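PDB 2ZHZ: ATP:cob(I)alamin adenosyltransferase, putative from Burkholderia thailandensis, which probably transfers the adenosyl group of ATP to the cobalt of reduced cobalamin, working as a homotrimer and yielding adenosylcobalamin and triphosphate. Local coordinates for residues Asp56-Ala61 and Phe160-Val165; Gly101-Leu106 and Leu166-Gly171. All coordinates share one frame; numbering follows the deposited sequence.

Contact 1 (Asp56-Ala61 and Phe160-Val165)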
loop_
_atom_site.group_PDB
_atom_site.type_symbol
_atom_site.label_atom_id
_atom_site.label_comp_id
_atom_site.label_asym_id
_atom_site.label_seq_id
_atom_site.Cartn_x
_atom_site.Cartn_y
_atom_site.Cartn_z
ATOM N N ASP B 56 -4.298 25.341 0.615
ATOM C CA ASP B 56 -4.291 25.431 2.072
ATOM C C ASP B 56 -5.432 24.696 2.763
ATOM O O ASP B 56 -5.221 24.031 3.778
ATOM C CB ASP B 56 -4.293 26.900 2.504
ATOM C CG ASP B 56 -2.964 27.580 2.250
ATOM O OD1 ASP B 56 -2.905 28.825 2.320
ATOM O OD2 ASP B 56 -1.972 26.866 1.987
ATOM N N ASP B 57 -6.639 24.811 2.221
ATOM C CA ASP B 57 -7.792 24.152 2.820
ATOM C C ASP B 57 -7.685 22.629 2.727
ATOM O O ASP B 57 -8.018 21.922 3.678
ATOM C CB ASP B 57 -9.086 24.638 2.156
ATOM C CG ASP B 57 -9.130 24.347 0.669
ATOM O OD1 ASP B 57 -8.156 24.677 -0.035
ATOM O OD2 ASP B 57 -10.145 23.796 0.201
ATOM N N VAL B 58 -7.221 22.128 1.588
ATOM C CA VAL B 58 -7.069 20.688 1.409
ATOM C C VAL B 58 -6.026 20.152 2.388
ATOM O O VAL B 58 -6.204 19.080 2.967
ATOM C CB VAL B 58 -6.644 20.341 -0.039
ATOM C CG1 VAL B 58 -6.339 18.844 -0.153
ATOM C CG2 VAL B 58 -7.759 20.717 -1.006
ATOM N N ARG B 59 -4.942 20.903 2.573
ATOM C CA ARG B 59 -3.885 20.505 3.496
ATOM C C ARG B 59 -4.434 20.464 4.917
ATOM O O ARG B 59 -4.135 19.550 5.688
ATOM C CB ARG B 59 -2.712 21.490 3.428
ATOM C CG ARG B 59 -1.617 21.235 4.464
ATOM C CD ARG B 59 -0.425 22.163 4.256
ATOM N NE ARG B 59 0.177 21.970 2.939
ATOM C CZ ARG B 59 0.857 20.884 2.581
ATOM N NH1 ARG B 59 1.032 19.893 3.448
ATOM N NH2 ARG B 59 1.344 20.783 1.354
ATOM N N ALA B 60 -5.246 21.460 5.256
ATOM C CA ALA B 60 -5.834 21.538 6.585
ATOM C C ALA B 60 -6.715 20.332 6.876
ATOM O O ALA B 60 -6.652 19.758 7.962
ATOM C CB ALA B 60 -6.640 22.828 6.725
ATOM N N ALA B 61 -7.537 19.943 5.907
ATOM C CA ALA B 61 -8.426 18.803 6.088
ATOM C C ALA B 61 -7.638 17.500 6.213
ATOM O O ALA B 61 -7.891 16.703 7.118
ATOM C CB ALA B 61 -9.407 18.715 4.928
ATOM N N PHE B 160 -11.745 10.498 -2.835
ATOM C CA PHE B 160 -12.115 10.502 -4.247
ATOM C C PHE B 160 -12.428 11.952 -4.632
ATOM O O PHE B 160 -11.961 12.461 -5.649
ATOM C CB PHE B 160 -13.363 9.645 -4.463
ATOM C CG PHE B 160 -13.874 9.652 -5.878
ATOM C CD1 PHE B 160 -13.319 8.815 -6.841
ATOM C CD2 PHE B 160 -14.929 10.487 -6.244
ATOM C CE1 PHE B 160 -13.808 8.803 -8.153
ATOM C CE2 PHE B 160 -15.427 10.488 -7.546
ATOM C CZ PHE B 160 -14.865 9.642 -8.505
ATOM N N VAL B 161 -13.223 12.613 -3.798
ATOM C CA VAL B 161 -13.611 13.998 -4.043
ATOM C C VAL B 161 -12.410 14.934 -4.044
ATOM O O VAL B 161 -12.306 15.816 -4.894
ATOM C CB VAL B 161 -14.637 14.471 -2.995
ATOM C CG1 VAL B 161 -14.972 15.948 -3.208
ATOM C CG2 VAL B 161 -15.895 13.631 -3.108
ATOM N N LEU B 162 -11.492 14.736 -3.102
ATOM C CA LEU B 162 -10.312 15.581 -3.032
ATOM C C LEU B 162 -9.412 15.370 -4.238
ATOM O O LEU B 162 -8.708 16.287 -4.658
ATOM C CB LEU B 162 -9.538 15.326 -1.736
ATOM C CG LEU B 162 -10.218 15.798 -0.447
ATOM C CD1 LEU B 162 -9.299 15.515 0.726
ATOM C CD2 LEU B 162 -10.529 17.299 -0.524
ATOM N N ALA B 163 -9.429 14.165 -4.804
ATOM C CA ALA B 163 -8.620 13.901 -5.991
ATOM C C ALA B 163 -9.128 14.799 -7.127
ATOM O O ALA B 163 -8.338 15.379 -7.870
ATOM C CB ALA B 163 -8.720 12.425 -6.391
ATOM N N ARG B 164 -10.449 14.918 -7.252
ATOM C CA ARG B 164 -11.037 15.768 -8.289
ATOM C C ARG B 164 -10.680 17.224 -8.008
ATOM O O ARG B 164 -10.362 17.985 -8.923
ATOM C CB ARG B 164 -12.561 15.612 -8.327
ATOM C CG ARG B 164 -13.057 14.221 -8.711
ATOM C CD ARG B 164 -14.569 14.216 -8.888
ATOM N NE ARG B 164 -14.976 15.105 -9.978
ATOM C CZ ARG B 164 -16.176 15.671 -10.088
ATOM N NH1 ARG B 164 -17.110 15.448 -9.175
ATOM N NH2 ARG B 164 -16.438 16.472 -11.111
ATOM N N VAL B 165 -10.735 17.607 -6.735
ATOM C CA VAL B 165 -10.394 18.965 -6.327
ATOM C C VAL B 165 -8.954 19.273 -6.714
ATOM O O VAL B 165 -8.654 20.366 -7.203
ATOM C CB VAL B 165 -10.539 19.146 -4.798
ATOM C CG1 VAL B 165 -9.931 20.474 -4.365
ATOM C CG2 VAL B 165 -12.005 19.084 -4.408
#

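Contact 2 (Gly101-Leu106 and Leu166-Gly171)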
loop_
_atom_site.group_PDB
_atom_site.type_symbol
_atom_site.label_atom_id
_atom_site.label_comp_id
_atom_site.label_asym_id
_atom_site.label_seq_id
_atom_site.Cartn_x
_atom_site.Cartn_y
_atom_site.Cartn_z
ATOM N N GLY B 101 -19.916 20.385 -3.506
ATOM C CA GLY B 101 -20.722 21.519 -3.916
ATOM C C GLY B 101 -20.004 22.436 -4.892
ATOM O O GLY B 101 -20.640 23.113 -5.698
ATOM N N GLN B 102 -18.676 22.454 -4.827
ATOM C CA GLN B 102 -17.872 23.310 -5.697
ATOM C C GLN B 102 -17.408 22.622 -6.982
ATOM O O GLN B 102 -16.768 23.244 -7.825
ATOM C CB GLN B 102 -16.659 23.831 -4.915
ATOM C CG GLN B 102 -17.038 24.724 -3.741
ATOM C CD GLN B 102 -15.844 25.198 -2.929
ATOM O OE1 GLN B 102 -15.966 26.107 -2.107
ATOM N NE2 GLN B 102 -14.690 24.576 -3.144
ATOM N N LEU B 103 -17.740 21.345 -7.133
ATOM C CA LEU B 103 -17.346 20.579 -8.313
ATOM C C LEU B 103 -18.534 20.259 -9.215
ATOM O O LEU B 103 -19.653 20.069 -8.745
ATOM C CB LEU B 103 -16.693 19.256 -7.885
ATOM C CG LEU B 103 -15.345 19.268 -7.160
ATOM C CD1 LEU B 103 -15.098 17.901 -6.521
ATOM C CD2 LEU B 103 -14.232 19.609 -8.142
ATOM N N PRO B 104 -18.307 20.208 -10.533
ATOM C CA PRO B 104 -19.421 19.888 -11.428
ATOM C C PRO B 104 -19.823 18.432 -11.205
ATOM O O PRO B 104 -18.996 17.611 -10.805
ATOM C CB PRO B 104 -18.829 20.129 -12.817
ATOM C CG PRO B 104 -17.373 19.846 -12.623
ATOM C CD PRO B 104 -17.088 20.519 -11.298
ATOM N N PRO B 105 -21.096 18.093 -11.457
ATOM C CA PRO B 105 -21.547 16.712 -11.262
ATOM C C PRO B 105 -20.704 15.685 -12.011
ATOM O O PRO B 105 -20.254 15.924 -13.134
ATOM C CB PRO B 105 -22.998 16.751 -11.742
ATOM C CG PRO B 105 -23.000 17.871 -12.750
ATOM C CD PRO B 105 -22.160 18.913 -12.057
ATOM N N LEU B 106 -20.486 14.541 -11.373
ATOM C CA LEU B 106 -19.695 13.471 -11.963
ATOM C C LEU B 106 -20.456 12.869 -13.140
ATOM O O LEU B 106 -21.511 12.261 -12.961
ATOM C CB LEU B 106 -19.411 12.398 -10.911
ATOM C CG LEU B 106 -18.420 11.296 -11.286
ATOM C CD1 LEU B 106 -17.061 11.910 -11.599
ATOM C CD2 LEU B 106 -18.314 10.308 -10.136
ATOM N N LEU B 166 -8.064 18.306 -6.501
ATOM C CA LEU B 166 -6.651 18.486 -6.822
ATOM C C LEU B 166 -6.358 18.567 -8.317
ATOM O O LEU B 166 -5.423 19.257 -8.730
ATOM C CB LEU B 166 -5.811 17.377 -6.173
ATOM C CG LEU B 166 -5.723 17.498 -4.644
ATOM C CD1 LEU B 166 -4.917 16.338 -4.059
ATOM C CD2 LEU B 166 -5.073 18.828 -4.278
ATOM N N ASN B 167 -7.131 17.859 -9.134
ATOM C CA ASN B 167 -6.912 17.934 -10.572
ATOM C C ASN B 167 -7.289 19.337 -11.051
ATOM O O ASN B 167 -6.613 19.917 -11.903
ATOM C CB ASN B 167 -7.735 16.876 -11.316
ATOM C CG ASN B 167 -6.978 15.564 -11.485
ATOM O OD1 ASN B 167 -5.772 15.567 -11.740
ATOM N ND2 ASN B 167 -7.684 14.443 -11.365
ATOM N N ARG B 168 -8.362 19.881 -10.486
ATOM C CA ARG B 168 -8.828 21.224 -10.840
ATOM C C ARG B 168 -7.781 22.253 -10.422
ATOM O O ARG B 168 -7.426 23.153 -11.186
ATOM C CB ARG B 168 -10.139 21.537 -10.116
ATOM C CG ARG B 168 -11.199 20.458 -10.231
ATOM C CD ARG B 168 -11.988 20.557 -11.521
ATOM N NE ARG B 168 -12.838 21.743 -11.545
ATOM C CZ ARG B 168 -13.784 21.965 -12.453
ATOM N NH1 ARG B 168 -14.004 21.078 -13.417
ATOM N NH2 ARG B 168 -14.513 23.073 -12.397
ATOM N N ALA B 169 -7.293 22.106 -9.194
ATOM C CA ALA B 169 -6.297 23.010 -8.635
ATOM C C ALA B 169 -5.032 23.068 -9.480
ATOM O O ALA B 169 -4.379 24.107 -9.558
ATOM C CB ALA B 169 -5.954 22.585 -7.213
ATOM N N ALA B 170 -4.690 21.948 -10.109
ATOM C CA ALA B 170 -3.495 21.877 -10.944
ATOM C C ALA B 170 -3.772 22.427 -12.339
ATOM O O ALA B 170 -2.874 22.499 -13.177
ATOM C CB ALA B 170 -3.004 20.439 -11.036
ATOM N N GLY B 171 -5.022 22.815 -12.576
ATOM C CA GLY B 171 -5.398 23.361 -13.867
ATOM C C GLY B 171 -5.746 22.280 -14.869
ATOM O O GLY B 171 -5.801 22.531 -16.075
#

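Contact 1 (Asp56-Ala61 and Phe160-Val165)
With CG1 set opposite the backbone N at both Val58 (chi1 174°) and Val165 (chi1 169°), the two valines share one branch orientation but touch through different branches: CG2 of Val58, which lies beside its own N, and CG1 of Val165. They belong to antiparallel helices, 56-77 and 147-169, of the five-helix bundle characteristic of PduO-type adenosyltransferases. Val58 CG2 rests 4.0 Å from Val165 CG1, and the two side chains slide past each other in opposite directions instead of butting end to end. Leu162, one turn earlier on helix 147-169, carries CD1 on anti to CA (chi2 -178°), and it is the other methyl, CD2, that comes within 4.4 Å of Val58 CG2. Within these two segments the backbones come nearest at Val58 CA and Leu162 CA, 7.5 Å apart. Packing of this kind is purely apolar, between branched side chains whose bulk begins at or near the backbone.

A third helix, 86-101, flanks the pair. Tyr99 packs on Val165 and its hydroxyl hydrogen-bonds the carboxylate of Asp57, while Trp95 lies against Ala61. Arg59, about 100° round the helix from Val58, hydrogen-bonds through NH1 to the carbonyl oxygen of Leu50, at the end of helix 31-50. Across the helix pair itself, a single methyl of the valine meets both residues of helix 147-169: Val58 CG2 touches Val165 CG1 and, more loosely, Leu162 CD2.

Contact 2 (Gly101-Leu106 and Leu166-Gly171)
The C-terminal end of helix 147-169, closed by a Schellman motif at Gly171, meets the loop that leaves helix 86-101 toward the short strand 110-111. One long side chain spans the gap, that of Arg168, which lies at the surface of the bundle. Its chain is bent twice, at chi2 (-83°) and chi3 (-69°), and these bends carry the guanidinium from the helix to the pyrrolidine ring of Pro104. The proline sits over one face of the planar group: Pro104 CD is 3.5 Å above the guanidinium plane of Arg168, displaced toward the periphery of the group and almost equally far from CZ, NH1 and NH2. Pro104 CG reaches farther along the same side and stands 3.7 Å from Arg168 NH1. Nearer the backbone, the aliphatic part of the arginine is used instead, with Leu103 CD2 3.8 Å from Arg168 CG as the two side chains pass in opposite directions. The leucine reaches on to Val161, Arg164 and Val165 of the same helix, so one loop residue runs along its last turns.

The loop is held by a polar tie as well, since the carbonyl oxygen of Pro104 accepts a hydrogen bond from NH2 of Arg164. On another side of the helix end, the buried amide of Asn167 is bonded at both ends, OD1 to Ala115 N and ND2 to Gly113 O and Asp174 OD1. The chain then turns at Gly171, where phi is positive, and Gly171 N donates to Arg168 O at 2.8 Å. The whole is an interhelical loop packed on the end of another helix of the bundle, with a proline ring laid over an arginine guanidinium.

From the N terminus, helix 56-77 supplies the first half of contact 1, and the loop after helix 86-101 then supplies the first half of contact 2. Both wait for helix 147-169: residues 160-165 close the longer loop, 98 residues between the segments, and residues 166-171, next along the chain, close the shorter one, with 59 between. The segments alternate, so the two closures cross. Their centres lie 10 Å apart, and both use helix 147-169; contact 1 lies in the buried bundle and contact 2 at the surface, through Arg168 near the helix end. Phe160 CZ also packs on Leu106 CD2 at 3.9 Å, linking the 160-165 segment directly to the 101-106 loop.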